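Local structure of probable TonB-dependent siderophore receptor PiuA (Acinetobacter baumannii, 5FP1) at residues K142-S153 / I164-F172; A196-I207 / L219-P230. The protein probably binds iron-chelating siderophores, possibly including ferric enterobactin, at the outer membrane in the first step of TonB-dependent iron uptake. All coordinates share one frame; numbering follows the deposited sequence. Where two conformers were deposited one is given.

Interaction 1. Residues K142-S153 / I164-F172; sequences KVAKKGDFLEGS and ITLDGNKDF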
# COMPACT_ATOMS: atom_id res chain seq x y z
N LYS A 142 -6.51 5.44 -14.88
CA LYS A 142 -7.18 6.21 -15.92
C LYS A 142 -6.75 5.67 -17.27
O LYS A 142 -5.57 5.61 -17.55
CB LYS A 142 -6.74 7.66 -15.83
CG LYS A 142 -7.25 8.37 -14.58
CD LYS A 142 -6.52 9.69 -14.37
CE LYS A 142 -7.21 10.48 -13.28
NZ LYS A 142 -6.29 11.47 -12.67
N VAL A 143 -7.70 5.34 -18.11
CA VAL A 143 -7.35 4.94 -19.46
C VAL A 143 -8.23 5.63 -20.55
O VAL A 143 -9.30 6.16 -20.27
CB VAL A 143 -7.36 3.40 -19.59
CG1 VAL A 143 -8.74 2.84 -19.30
CG2 VAL A 143 -6.86 2.97 -20.96
N ALA A 144 -7.73 5.62 -21.79
CA ALA A 144 -8.42 6.23 -22.91
C ALA A 144 -9.84 5.74 -22.96
O ALA A 144 -10.11 4.54 -22.79
CB ALA A 144 -7.71 5.89 -24.22
N LYS A 145 -10.76 6.66 -23.22
CA LYS A 145 -12.16 6.34 -23.28
C LYS A 145 -12.93 7.31 -24.20
O LYS A 145 -12.36 8.25 -24.78
CB LYS A 145 -12.73 6.34 -21.86
CG LYS A 145 -12.61 7.68 -21.17
CD LYS A 145 -13.01 7.59 -19.71
CE LYS A 145 -13.11 8.97 -19.10
NZ LYS A 145 -13.49 8.89 -17.67
N LYS A 146 -14.22 7.07 -24.36
CA LYS A 146 -15.00 7.89 -25.28
C LYS A 146 -15.20 9.32 -24.77
O LYS A 146 -15.32 9.55 -23.56
CB LYS A 146 -16.35 7.25 -25.59
CG LYS A 146 -17.29 7.14 -24.41
CD LYS A 146 -18.65 6.59 -24.82
CE LYS A 146 -19.61 6.58 -23.64
NZ LYS A 146 -20.77 5.68 -23.87
N GLY A 147 -15.24 10.29 -25.68
CA GLY A 147 -15.48 11.67 -25.31
C GLY A 147 -14.17 12.43 -25.22
O GLY A 147 -13.20 11.93 -24.65
N ASP A 148 -14.15 13.63 -25.78
CA ASP A 148 -12.94 14.44 -25.79
C ASP A 148 -12.85 15.26 -24.53
O ASP A 148 -13.88 15.66 -23.98
CB ASP A 148 -12.89 15.33 -27.03
CG ASP A 148 -12.66 14.53 -28.30
OD1 ASP A 148 -13.45 13.59 -28.54
OD2 ASP A 148 -11.69 14.79 -29.03
N PHE A 149 -11.64 15.46 -24.02
CA PHE A 149 -11.43 16.35 -22.88
C PHE A 149 -9.97 16.72 -22.66
O PHE A 149 -9.07 16.02 -23.14
CB PHE A 149 -12.07 15.80 -21.60
CG PHE A 149 -11.50 14.48 -21.13
CD1 PHE A 149 -10.36 14.44 -20.33
CD2 PHE A 149 -12.15 13.28 -21.41
CE1 PHE A 149 -9.86 13.24 -19.86
CE2 PHE A 149 -11.65 12.08 -20.95
CZ PHE A 149 -10.50 12.06 -20.16
N LEU A 150 -9.77 17.86 -22.01
CA LEU A 150 -8.46 18.30 -21.57
C LEU A 150 -8.60 18.83 -20.15
O LEU A 150 -9.39 19.75 -19.90
CB LEU A 150 -7.89 19.38 -22.48
CG LEU A 150 -6.51 19.91 -22.09
CD1 LEU A 150 -5.45 18.82 -22.19
CD2 LEU A 150 -6.12 21.08 -22.97
N GLU A 151 -7.86 18.23 -19.23
CA GLU A 151 -7.86 18.65 -17.82
C GLU A 151 -6.42 18.92 -17.38
O GLU A 151 -5.47 18.39 -17.94
CB GLU A 151 -8.45 17.58 -16.91
CG GLU A 151 -9.88 17.19 -17.20
CD GLU A 151 -10.39 16.16 -16.21
OE1 GLU A 151 -10.12 16.31 -15.00
OE2 GLU A 151 -11.06 15.20 -16.64
N GLY A 152 -6.28 19.77 -16.37
CA GLY A 152 -4.96 20.15 -15.92
C GLY A 152 -5.03 20.81 -14.56
O GLY A 152 -6.09 21.22 -14.10
N SER A 153 -3.87 20.88 -13.92
CA SER A 153 -3.74 21.52 -12.64
C SER A 153 -2.37 22.16 -12.57
O SER A 153 -1.35 21.55 -12.95
CB SER A 153 -3.89 20.48 -11.53
OG SER A 153 -3.94 21.10 -10.26
N ILE A 164 2.43 20.11 -11.44
CA ILE A 164 1.64 20.34 -12.65
C ILE A 164 1.21 18.99 -13.16
O ILE A 164 2.02 18.08 -13.28
CB ILE A 164 2.48 21.06 -13.73
CG1 ILE A 164 2.87 22.46 -13.26
CG2 ILE A 164 1.71 21.15 -15.04
CD1 ILE A 164 4.00 23.08 -14.04
N THR A 165 -0.08 18.86 -13.46
CA THR A 165 -0.56 17.69 -14.18
C THR A 165 -1.37 18.14 -15.38
O THR A 165 -1.98 19.21 -15.36
CB THR A 165 -1.49 16.83 -13.30
OG1 THR A 165 -2.53 17.65 -12.82
CG2 THR A 165 -0.76 16.25 -12.11
N LEU A 166 -1.35 17.32 -16.42
CA LEU A 166 -2.15 17.53 -17.63
C LEU A 166 -2.70 16.20 -18.05
O LEU A 166 -1.99 15.20 -18.01
CB LEU A 166 -1.28 18.09 -18.75
CG LEU A 166 -1.51 19.58 -18.95
CD1 LEU A 166 -0.31 20.36 -18.45
CD2 LEU A 166 -1.79 19.89 -20.41
N ASP A 167 -3.98 16.16 -18.42
CA ASP A 167 -4.67 14.91 -18.77
C ASP A 167 -5.55 15.21 -20.01
O ASP A 167 -6.55 15.91 -19.90
CB ASP A 167 -5.53 14.46 -17.60
CG ASP A 167 -6.23 13.11 -17.84
OD1 ASP A 167 -6.00 12.48 -18.88
OD2 ASP A 167 -7.03 12.69 -16.96
N GLY A 168 -5.17 14.69 -21.17
CA GLY A 168 -5.93 14.94 -22.41
C GLY A 168 -6.39 13.65 -23.03
O GLY A 168 -5.64 12.67 -23.10
N ASN A 169 -7.64 13.63 -23.50
CA ASN A 169 -8.24 12.46 -24.14
C ASN A 169 -8.92 12.88 -25.46
O ASN A 169 -9.75 13.77 -25.47
CB ASN A 169 -9.27 11.87 -23.19
CG ASN A 169 -9.84 10.56 -23.68
OD1 ASN A 169 -9.39 9.50 -23.28
ND2 ASN A 169 -10.85 10.63 -24.54
N LYS A 170 -8.54 12.24 -26.55
CA LYS A 170 -9.07 12.57 -27.87
C LYS A 170 -9.81 11.35 -28.43
O LYS A 170 -9.22 10.29 -28.62
CB LYS A 170 -7.94 12.96 -28.80
CG LYS A 170 -8.36 13.74 -30.04
CD LYS A 170 -7.15 14.04 -30.93
CE LYS A 170 -6.59 15.44 -30.70
NZ LYS A 170 -7.44 16.49 -31.33
N ASP A 171 -11.11 11.52 -28.67
CA ASP A 171 -11.98 10.51 -29.29
C ASP A 171 -12.00 10.76 -30.80
O ASP A 171 -12.50 11.79 -31.25
CB ASP A 171 -13.38 10.68 -28.70
CG ASP A 171 -14.35 9.56 -29.11
OD1 ASP A 171 -14.21 9.01 -30.21
OD2 ASP A 171 -15.25 9.25 -28.30
N PHE A 172 -11.43 9.86 -31.59
CA PHE A 172 -11.34 10.09 -33.04
C PHE A 172 -12.69 9.84 -33.74
O PHE A 172 -12.76 9.90 -34.96
CB PHE A 172 -10.27 9.20 -33.68
CG PHE A 172 -8.85 9.61 -33.36
CD1 PHE A 172 -8.29 9.31 -32.12
CD2 PHE A 172 -8.06 10.26 -34.32
CE1 PHE A 172 -6.98 9.67 -31.83
CE2 PHE A 172 -6.75 10.62 -34.03
CZ PHE A 172 -6.21 10.32 -32.79
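N169 reaches from strand 164-171 over the F149 ring and into the bend of chain that leads from the plug to the first barrel strand. Its CB sits over one face of the phenyl group, 3.4 Å from the ring centroid, in a CH-pi contact. CG is anti to the backbone N (chi1 -174°), which carries the amide past the ring rim, and chi2 near 97° turns it almost parallel to the ring, the planes 8° apart. At the tip, OD1 accepts the backbone N-H of K145 at 3.2 Å, while ND2 donates to K145 O at 2.8 Å and, more weakly because the angle is poor, to G147 O at 2.7 Å. Asparagine suits this place because one short side chain offers the acceptor and the donors that a bent backbone needs.

Next to it, D171 OD2 receives G147 N at 2.8 Å on its anti lone pair, and the carboxylate of D148 lies across the D171 side chain, making weak bonds to D171 N. G147, at positive phi, lets the chain turn here. Beyond the turn, regular antiparallel pairing takes over: F149 faces N169, E151 faces D167 and S153 faces T165, each a hydrogen-bonded pair, with E151 N to D167 O at 2.7 Å. This is the opening hairpin of the beta-barrel, and strand 149-157 also pairs with the last strand, 709-717. On the other face of the hairpin L150 CD1 meets L166 CD2 at 4.2 Å on the surface. D167 OD2 is in a salt bridge with R179, whose NH1 also holds V143 O. The face that carries F149, E151, D167 and N169 is thus rich in polar groups, and several backbone groups of the bend, among them K145 N and O and G147 N, find side-chain partners where strand pairing has not yet begun.

Interaction 2. Residues A196-I207 / L219-P230; sequences AEYKRVGIAPSI and LSYYYLQTDDKP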
# COMPACT_ATOMS: atom_id res chain seq x y z
N ALA A 196 13.79 15.97 4.15
CA ALA A 196 13.50 15.13 3.01
C ALA A 196 12.96 15.99 1.86
O ALA A 196 12.26 16.99 2.09
CB ALA A 196 12.49 14.05 3.40
N GLU A 197 13.23 15.57 0.63
CA GLU A 197 12.82 16.31 -0.57
C GLU A 197 12.39 15.32 -1.62
O GLU A 197 13.01 14.27 -1.77
CB GLU A 197 14.00 17.09 -1.18
CG GLU A 197 14.60 18.17 -0.32
CD GLU A 197 15.87 18.73 -0.95
OE1 GLU A 197 15.99 18.70 -2.18
OE2 GLU A 197 16.75 19.17 -0.21
N TYR A 198 11.35 15.66 -2.37
CA TYR A 198 10.79 14.76 -3.37
C TYR A 198 10.76 15.43 -4.72
O TYR A 198 10.37 16.60 -4.83
CB TYR A 198 9.37 14.35 -2.95
CG TYR A 198 9.42 13.62 -1.66
CD1 TYR A 198 9.78 12.27 -1.63
CD2 TYR A 198 9.19 14.27 -0.46
CE1 TYR A 198 9.89 11.58 -0.44
CE2 TYR A 198 9.30 13.59 0.75
CZ TYR A 198 9.67 12.25 0.74
OH TYR A 198 9.79 11.55 1.91
N LYS A 199 11.17 14.71 -5.76
CA LYS A 199 11.06 15.21 -7.14
C LYS A 199 10.69 14.06 -8.03
O LYS A 199 11.30 12.99 -7.97
CB LYS A 199 12.39 15.83 -7.62
CG LYS A 199 12.92 16.96 -6.75
CD LYS A 199 14.23 17.53 -7.28
CE LYS A 199 14.68 18.71 -6.43
NZ LYS A 199 14.72 18.35 -4.98
N ARG A 200 9.68 14.26 -8.87
CA ARG A 200 9.32 13.21 -9.78
C ARG A 200 8.62 13.69 -11.05
O ARG A 200 8.01 14.76 -11.07
CB ARG A 200 8.47 12.15 -9.05
CG ARG A 200 7.22 12.62 -8.40
CD ARG A 200 6.63 11.57 -7.45
NE ARG A 200 5.45 12.10 -6.75
CZ ARG A 200 5.46 12.56 -5.51
NH1 ARG A 200 6.59 12.59 -4.80
NH2 ARG A 200 4.35 13.04 -4.98
N VAL A 201 8.72 12.87 -12.08
CA VAL A 201 8.09 13.11 -13.37
C VAL A 201 7.47 11.81 -13.85
O VAL A 201 8.02 10.71 -13.62
CB VAL A 201 9.15 13.63 -14.37
CG1 VAL A 201 8.64 13.59 -15.81
CG2 VAL A 201 9.58 15.04 -13.97
N GLY A 202 6.31 11.91 -14.49
CA GLY A 202 5.66 10.75 -15.04
C GLY A 202 4.87 11.03 -16.30
O GLY A 202 4.50 12.17 -16.59
N ILE A 203 4.59 9.97 -17.02
CA ILE A 203 3.72 10.04 -18.17
C ILE A 203 2.97 8.72 -18.28
O ILE A 203 3.50 7.64 -17.94
CB ILE A 203 4.56 10.35 -19.45
CG1 ILE A 203 3.64 10.65 -20.65
CG2 ILE A 203 5.48 9.21 -19.79
CD1 ILE A 203 4.40 11.25 -21.83
N ALA A 204 1.72 8.81 -18.72
CA ALA A 204 0.86 7.64 -18.85
C ALA A 204 -0.03 7.78 -20.09
O ALA A 204 -1.16 8.23 -19.96
CB ALA A 204 -0.05 7.50 -17.64
N PRO A 205 0.49 7.41 -21.25
CA PRO A 205 -0.27 7.39 -22.49
C PRO A 205 -0.96 6.06 -22.75
O PRO A 205 -0.39 4.99 -22.51
CB PRO A 205 0.81 7.62 -23.53
CG PRO A 205 2.02 6.98 -22.96
CD PRO A 205 1.89 6.99 -21.47
N SER A 206 -2.17 6.13 -23.30
CA SER A 206 -2.82 4.92 -23.76
C SER A 206 -3.68 5.15 -25.01
O SER A 206 -4.07 6.28 -25.31
CB SER A 206 -3.69 4.35 -22.64
OG SER A 206 -4.61 5.30 -22.22
N ILE A 207 -4.02 4.06 -25.68
CA ILE A 207 -4.94 4.14 -26.80
C ILE A 207 -5.83 2.94 -26.82
O ILE A 207 -5.40 1.84 -26.50
CB ILE A 207 -4.16 4.32 -28.13
CG1 ILE A 207 -5.13 4.47 -29.32
CG2 ILE A 207 -3.19 3.19 -28.38
CD1 ILE A 207 -4.39 4.87 -30.59
N LEU A 219 -4.02 -0.47 -25.44
CA LEU A 219 -2.57 -0.46 -25.26
C LEU A 219 -2.26 0.69 -24.29
O LEU A 219 -2.70 1.83 -24.48
CB LEU A 219 -1.83 -0.17 -26.56
CG LEU A 219 -2.15 -1.05 -27.76
CD1 LEU A 219 -1.39 -0.57 -28.98
CD2 LEU A 219 -1.80 -2.48 -27.46
N SER A 220 -1.50 0.41 -23.23
CA SER A 220 -1.21 1.47 -22.29
C SER A 220 0.21 1.37 -21.76
O SER A 220 0.84 0.30 -21.81
CB SER A 220 -2.25 1.49 -21.17
OG SER A 220 -2.07 0.39 -20.35
N TYR A 221 0.73 2.51 -21.31
CA TYR A 221 2.07 2.60 -20.80
C TYR A 221 2.03 3.55 -19.63
O TYR A 221 1.26 4.52 -19.64
CB TYR A 221 3.00 3.12 -21.89
CG TYR A 221 4.41 3.44 -21.45
CD1 TYR A 221 5.28 2.42 -21.02
CD2 TYR A 221 4.91 4.74 -21.50
CE1 TYR A 221 6.58 2.71 -20.64
CE2 TYR A 221 6.21 5.03 -21.11
CZ TYR A 221 7.03 4.01 -20.67
OH TYR A 221 8.34 4.28 -20.30
N TYR A 222 2.87 3.26 -18.64
CA TYR A 222 2.98 4.06 -17.45
C TYR A 222 4.46 4.20 -17.13
O TYR A 222 5.21 3.22 -17.18
CB TYR A 222 2.26 3.40 -16.27
CG TYR A 222 2.35 4.20 -14.98
CD1 TYR A 222 1.54 5.30 -14.77
CD2 TYR A 222 3.26 3.87 -13.97
CE1 TYR A 222 1.61 6.04 -13.60
CE2 TYR A 222 3.34 4.60 -12.81
CZ TYR A 222 2.51 5.69 -12.62
OH TYR A 222 2.56 6.43 -11.45
N TYR A 223 4.86 5.41 -16.80
CA TYR A 223 6.24 5.72 -16.43
C TYR A 223 6.24 6.72 -15.31
O TYR A 223 5.52 7.73 -15.35
CB TYR A 223 6.99 6.34 -17.61
CG TYR A 223 8.27 7.09 -17.24
CD1 TYR A 223 9.46 6.41 -17.03
CD2 TYR A 223 8.29 8.47 -17.12
CE1 TYR A 223 10.64 7.08 -16.72
CE2 TYR A 223 9.45 9.17 -16.82
CZ TYR A 223 10.62 8.48 -16.62
OH TYR A 223 11.78 9.18 -16.32
N LEU A 224 7.06 6.43 -14.30
CA LEU A 224 7.32 7.34 -13.21
C LEU A 224 8.75 7.22 -12.76
O LEU A 224 9.27 6.09 -12.56
CB LEU A 224 6.40 7.03 -12.02
CG LEU A 224 6.53 8.00 -10.84
CD1 LEU A 224 5.89 9.33 -11.14
CD2 LEU A 224 5.90 7.42 -9.57
N GLN A 225 9.39 8.37 -12.58
CA GLN A 225 10.78 8.38 -12.15
C GLN A 225 10.97 9.43 -11.08
O GLN A 225 10.47 10.56 -11.20
CB GLN A 225 11.73 8.64 -13.34
CG GLN A 225 13.20 8.42 -12.97
CD GLN A 225 14.15 8.28 -14.16
OE1 GLN A 225 13.75 8.09 -15.33
NE2 GLN A 225 15.44 8.34 -13.85
N THR A 226 11.66 9.04 -10.00
CA THR A 226 11.83 9.91 -8.84
C THR A 226 13.29 10.18 -8.54
O THR A 226 14.17 9.39 -8.92
CB THR A 226 11.24 9.30 -7.54
OG1 THR A 226 12.13 8.26 -7.08
CG2 THR A 226 9.88 8.71 -7.76
N ASP A 227 13.54 11.26 -7.81
CA ASP A 227 14.89 11.67 -7.43
C ASP A 227 14.76 12.40 -6.10
O ASP A 227 14.45 13.60 -6.07
CB ASP A 227 15.47 12.60 -8.52
CG ASP A 227 16.94 13.00 -8.28
OD1 ASP A 227 17.63 12.39 -7.45
OD2 ASP A 227 17.40 13.93 -8.95
N ASP A 228 14.93 11.68 -5.01
CA ASP A 228 14.56 12.17 -3.71
C ASP A 228 15.76 12.25 -2.76
O ASP A 228 16.76 11.54 -2.95
CB ASP A 228 13.58 11.22 -3.02
CG ASP A 228 12.28 11.02 -3.77
OD1 ASP A 228 11.88 11.85 -4.64
OD2 ASP A 228 11.61 10.02 -3.42
N LYS A 229 15.60 13.06 -1.73
CA LYS A 229 16.44 12.96 -0.53
C LYS A 229 15.51 12.29 0.51
O LYS A 229 14.55 12.88 0.93
CB LYS A 229 16.91 14.34 -0.05
CG LYS A 229 17.89 15.05 -0.98
CD LYS A 229 19.12 14.16 -1.16
CE LYS A 229 20.28 14.81 -1.94
NZ LYS A 229 21.41 13.83 -1.95
N PRO A 230 15.78 11.02 0.87
CA PRO A 230 14.77 10.23 1.58
C PRO A 230 14.65 10.58 3.06
O PRO A 230 15.61 11.03 3.70
CB PRO A 230 15.28 8.78 1.42
CG PRO A 230 16.76 8.93 1.31
CD PRO A 230 16.96 10.21 0.52
O HOH W 1 15.45 15.52 -4.46
O HOH W 2 9.19 11.48 -5.34
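In this antiparallel beta hairpin of the TonB-dependent receptor barrel, the Y221 ring takes P205 at its edge: P205 CG lies in the ring plane and P205 CD is 3.8 Å from Y221 CD2, the two side chains running side by side. Over one face of Y223, offset toward the rim, is Q225 N, and at its edge, in plane, is Q225 OE1, which the phenol OH meets in a very short hydrogen bond. The Y198 ring has D228 OD2 at its edge, 3.4 Å from Y198 CD1, the carboxylate turned 74° from the ring.

Proline has no N-H to give, so P205 and Y221 share a single bond, Y221 N to P205 O at 3.0 Å. G202 fits where the strands are close: its CA is 3.0 Å from Y223 O, and a CB here would run into that oxygen and crowd L224 CD1. I203 CG2 packs on Y223 CB at 3.9 Å. Outside the hairpin, Y221 OH bonds to H270, and R200 NE forms a salt bridge with E110.

Near K199 the pairing is irregular. D227 N still donates to K199 O, but K199 N goes to the D228 side chain, its OD1 at 3.2 Å, met nearly along the C-O axis. A water bridges D227 O and K199 NZ. A second water, in the plane of the R200 guanidinium at its edge, accepts from R200 NH1 at 2.9 Å and donates to D228 OD1 at 2.8 Å.

Interactions 1 and 2 are two hairpins of one barrel wall, their centres about 18 Å apart, separated by strand 177-188, which pairs with both 161-171 and 197-209. They nevertheless touch directly, because V143 and A144, in the chain entering the barrel, reach the inner side of strand 197-209: A144 N is 3.2 Å from S206 OG, a probable hydrogen bond, and V143 CG2 packs 3.5 Å from the same oxygen. Both also meet the plug at F112: in interaction 1, K142 NZ bonds to F112 O; in interaction 2, Y222 meets the F112 ring. On the outer surface, the Y221 side chain lies about 6 Å from a bound C8E detergent, consistent with a membrane-facing wall.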